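Side-chain contact in Anapc5 protein (Xenopus laevis, PDB 5BPZ), which is a subunit of the anaphase-promoting complex (APC/C), the large ubiquitin ligase of the cell cycle, represented here by its helical N-terminal domain: residues K104-F109 with Y150-S155. Sequence-based numbering, arbitrary orientation.
Sequences KDMEQF and YKLYTS
Leu152 meets the outer half of the Met106 side chain through its branch point and one methyl: CG lies 4.0 Å from Met106 SD, and CD2 lies equally close to Met106 CE. Its side chain also touches Ile35, so the same leucine joins helix 146-164 to helix 32-46. One residue on, Tyr153 marks the point where the two backbones come nearest, its CA 6.9 Å from that of Met106. The thioether reaches past the ring to the start of the tyrosine, with Met106 SD 3.8 Å from Tyr153 CA and the terminal methyl CE 3.9 Å from Tyr153 CB. With CG anti to the backbone N (chi1 -171°) and the next bond extended too, the chain carries the sulfur toward helix 146-164, and the bend at chi3, 67°, turns the methyl aside between Leu152 and Tyr153. The tyrosine slides past in the opposite direction, which brings its CD1 to 3.7 Å from Met106 CB, near the root of the methionine. Relative to the ring, the sulfur is 5.4 Å from the Tyr153 centroid and 87° off the normal, an edge-on Met-aromatic contact. Helices 103-114 and 146-164 thus pack by apolar side chains within the all-helical Apc5 N-terminal domain, and all three touching residues are buried. Replacing Met106 with an alanine is likely to leave a gap beside Leu152 and the base of the Tyr153 side chain, with no sulfur at the ring edge. The far end of Tyr153 has a separate tie, a hydrogen bond from OH to the carbonyl of Met98 on helix 85-99, a residue that the side chain of Met106 also touches.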
loop_
_atom_site.group_PDB
_atom_site.type_symbol
_atom_site.label_atom_id
_atom_site.label_comp_id
_atom_site.label_asym_id
_atom_site.label_seq_id
_atom_site.Cartn_x
_atom_site.Cartn_y
_atom_site.Cartn_z
ATOM N N LYS A 104 9.634 -7.499 10.882
ATOM C CA LYS A 104 10.302 -8.095 9.714
ATOM C C LYS A 104 9.393 -8.209 8.478
ATOM O O LYS A 104 9.884 -8.086 7.359
ATOM C CB LYS A 104 10.938 -9.462 10.057
ATOM C CG LYS A 104 9.960 -10.536 10.546
ATOM C CD LYS A 104 10.628 -11.895 10.705
ATOM C CE LYS A 104 9.669 -12.960 11.184
ATOM N NZ LYS A 104 8.781 -13.448 10.094
ATOM N N ASP A 105 8.077 -8.430 8.692
ATOM C CA ASP A 105 7.087 -8.567 7.622
ATOM C C ASP A 105 6.867 -7.266 6.861
ATOM O O ASP A 105 6.629 -7.309 5.653
ATOM C CB ASP A 105 5.776 -9.163 8.152
ATOM C CG ASP A 105 5.939 -10.590 8.645
ATOM O OD1 ASP A 105 6.385 -11.449 7.848
ATOM O OD2 ASP A 105 5.639 -10.846 9.826
ATOM N N MET A 106 6.990 -6.111 7.556
ATOM C CA MET A 106 6.884 -4.790 6.940
ATOM C C MET A 106 8.168 -4.507 6.151
ATOM O O MET A 106 8.085 -4.047 5.018
ATOM C CB MET A 106 6.618 -3.699 7.995
ATOM C CG MET A 106 6.277 -2.338 7.387
ATOM S SD MET A 106 6.156 -0.967 8.563
ATOM C CE MET A 106 7.910 -0.846 9.117
ATOM N N GLU A 107 9.345 -4.832 6.737
ATOM C CA GLU A 107 10.678 -4.672 6.130
ATOM C C GLU A 107 10.816 -5.534 4.867
ATOM O O GLU A 107 11.398 -5.081 3.878
ATOM C CB GLU A 107 11.790 -5.036 7.136
ATOM C CG GLU A 107 11.728 -4.277 8.453
ATOM C CD GLU A 107 12.809 -4.635 9.452
ATOM O OE1 GLU A 107 12.908 -5.825 9.828
ATOM O OE2 GLU A 107 13.536 -3.714 9.890
ATOM N N GLN A 108 10.277 -6.771 4.906
ATOM C CA GLN A 108 10.282 -7.715 3.789
ATOM C C GLN A 108 9.382 -7.215 2.653
ATOM O O GLN A 108 9.695 -7.458 1.492
ATOM C CB GLN A 108 9.851 -9.111 4.255
ATOM C CG GLN A 108 10.156 -10.230 3.259
ATOM C CD GLN A 108 9.598 -11.563 3.696
ATOM O OE1 GLN A 108 8.729 -11.652 4.574
ATOM N NE2 GLN A 108 10.077 -12.631 3.076
ATOM N N PHE A 109 8.273 -6.520 2.984
ATOM C CA PHE A 109 7.380 -5.944 1.972
ATOM C C PHE A 109 8.131 -4.865 1.181
ATOM O O PHE A 109 8.024 -4.822 -0.045
ATOM C CB PHE A 109 6.079 -5.374 2.586
ATOM C CG PHE A 109 5.300 -4.494 1.620
ATOM C CD1 PHE A 109 4.636 -5.047 0.529
ATOM C CD2 PHE A 109 5.299 -3.111 1.760
ATOM C CE1 PHE A 109 3.963 -4.234 -0.389
ATOM C CE2 PHE A 109 4.621 -2.298 0.844
ATOM C CZ PHE A 109 3.959 -2.866 -0.225
ATOM N N TYR A 150 10.302 1.370 13.761
ATOM C CA TYR A 150 9.545 0.641 14.782
ATOM C C TYR A 150 8.208 1.346 15.038
ATOM O O TYR A 150 7.172 0.680 15.069
ATOM C CB TYR A 150 10.356 0.471 16.083
ATOM C CG TYR A 150 9.724 -0.510 17.051
ATOM C CD1 TYR A 150 9.963 -1.877 16.946
ATOM C CD2 TYR A 150 8.855 -0.075 18.050
ATOM C CE1 TYR A 150 9.367 -2.788 17.819
ATOM C CE2 TYR A 150 8.248 -0.976 18.926
ATOM C CZ TYR A 150 8.510 -2.333 18.809
ATOM O OH TYR A 150 7.925 -3.228 19.674
ATOM N N LYS A 151 8.226 2.696 15.166
ATOM C CA LYS A 151 7.014 3.506 15.374
ATOM C C LYS A 151 6.112 3.479 14.131
ATOM O O LYS A 151 4.903 3.672 14.254
ATOM C CB LYS A 151 7.341 4.962 15.793
ATOM C CG LYS A 151 8.170 5.126 17.076
ATOM C CD LYS A 151 7.451 4.681 18.344
ATOM C CE LYS A 151 8.411 4.527 19.498
ATOM N NZ LYS A 151 7.750 3.921 20.683
ATOM N N LEU A 152 6.693 3.195 12.943
ATOM C CA LEU A 152 5.926 3.068 11.704
ATOM C C LEU A 152 5.151 1.748 11.695
ATOM O O LEU A 152 3.972 1.734 11.325
ATOM C CB LEU A 152 6.827 3.201 10.465
ATOM C CG LEU A 152 6.163 3.011 9.093
ATOM C CD1 LEU A 152 5.086 4.074 8.829
ATOM C CD2 LEU A 152 7.207 2.969 7.994
ATOM N N TYR A 153 5.801 0.652 12.125
ATOM C CA TYR A 153 5.164 -0.660 12.200
ATOM C C TYR A 153 4.045 -0.695 13.244
ATOM O O TYR A 153 3.009 -1.304 12.978
ATOM C CB TYR A 153 6.189 -1.791 12.430
ATOM C CG TYR A 153 5.544 -3.159 12.483
ATOM C CD1 TYR A 153 4.951 -3.718 11.351
ATOM C CD2 TYR A 153 5.446 -3.860 13.684
ATOM C CE1 TYR A 153 4.305 -4.950 11.406
ATOM C CE2 TYR A 153 4.801 -5.094 13.751
ATOM C CZ TYR A 153 4.220 -5.628 12.612
ATOM O OH TYR A 153 3.576 -6.836 12.666
ATOM N N THR A 154 4.232 -0.033 14.409
ATOM C CA THR A 154 3.188 0.012 15.445
ATOM C C THR A 154 1.991 0.825 14.928
ATOM O O THR A 154 0.849 0.386 15.080
ATOM C CB THR A 154 3.722 0.457 16.826
ATOM O OG1 THR A 154 4.095 1.835 16.795
ATOM C CG2 THR A 154 4.881 -0.415 17.333
ATOM N N SER A 155 2.269 1.959 14.241
ATOM C CA SER A 155 1.261 2.821 13.604
ATOM C C SER A 155 0.443 2.022 12.595
ATOM O O SER A 155 -0.763 2.238 12.482
ATOM C CB SER A 155 1.923 3.996 12.887
ATOM O OG SER A 155 2.512 4.890 13.817
#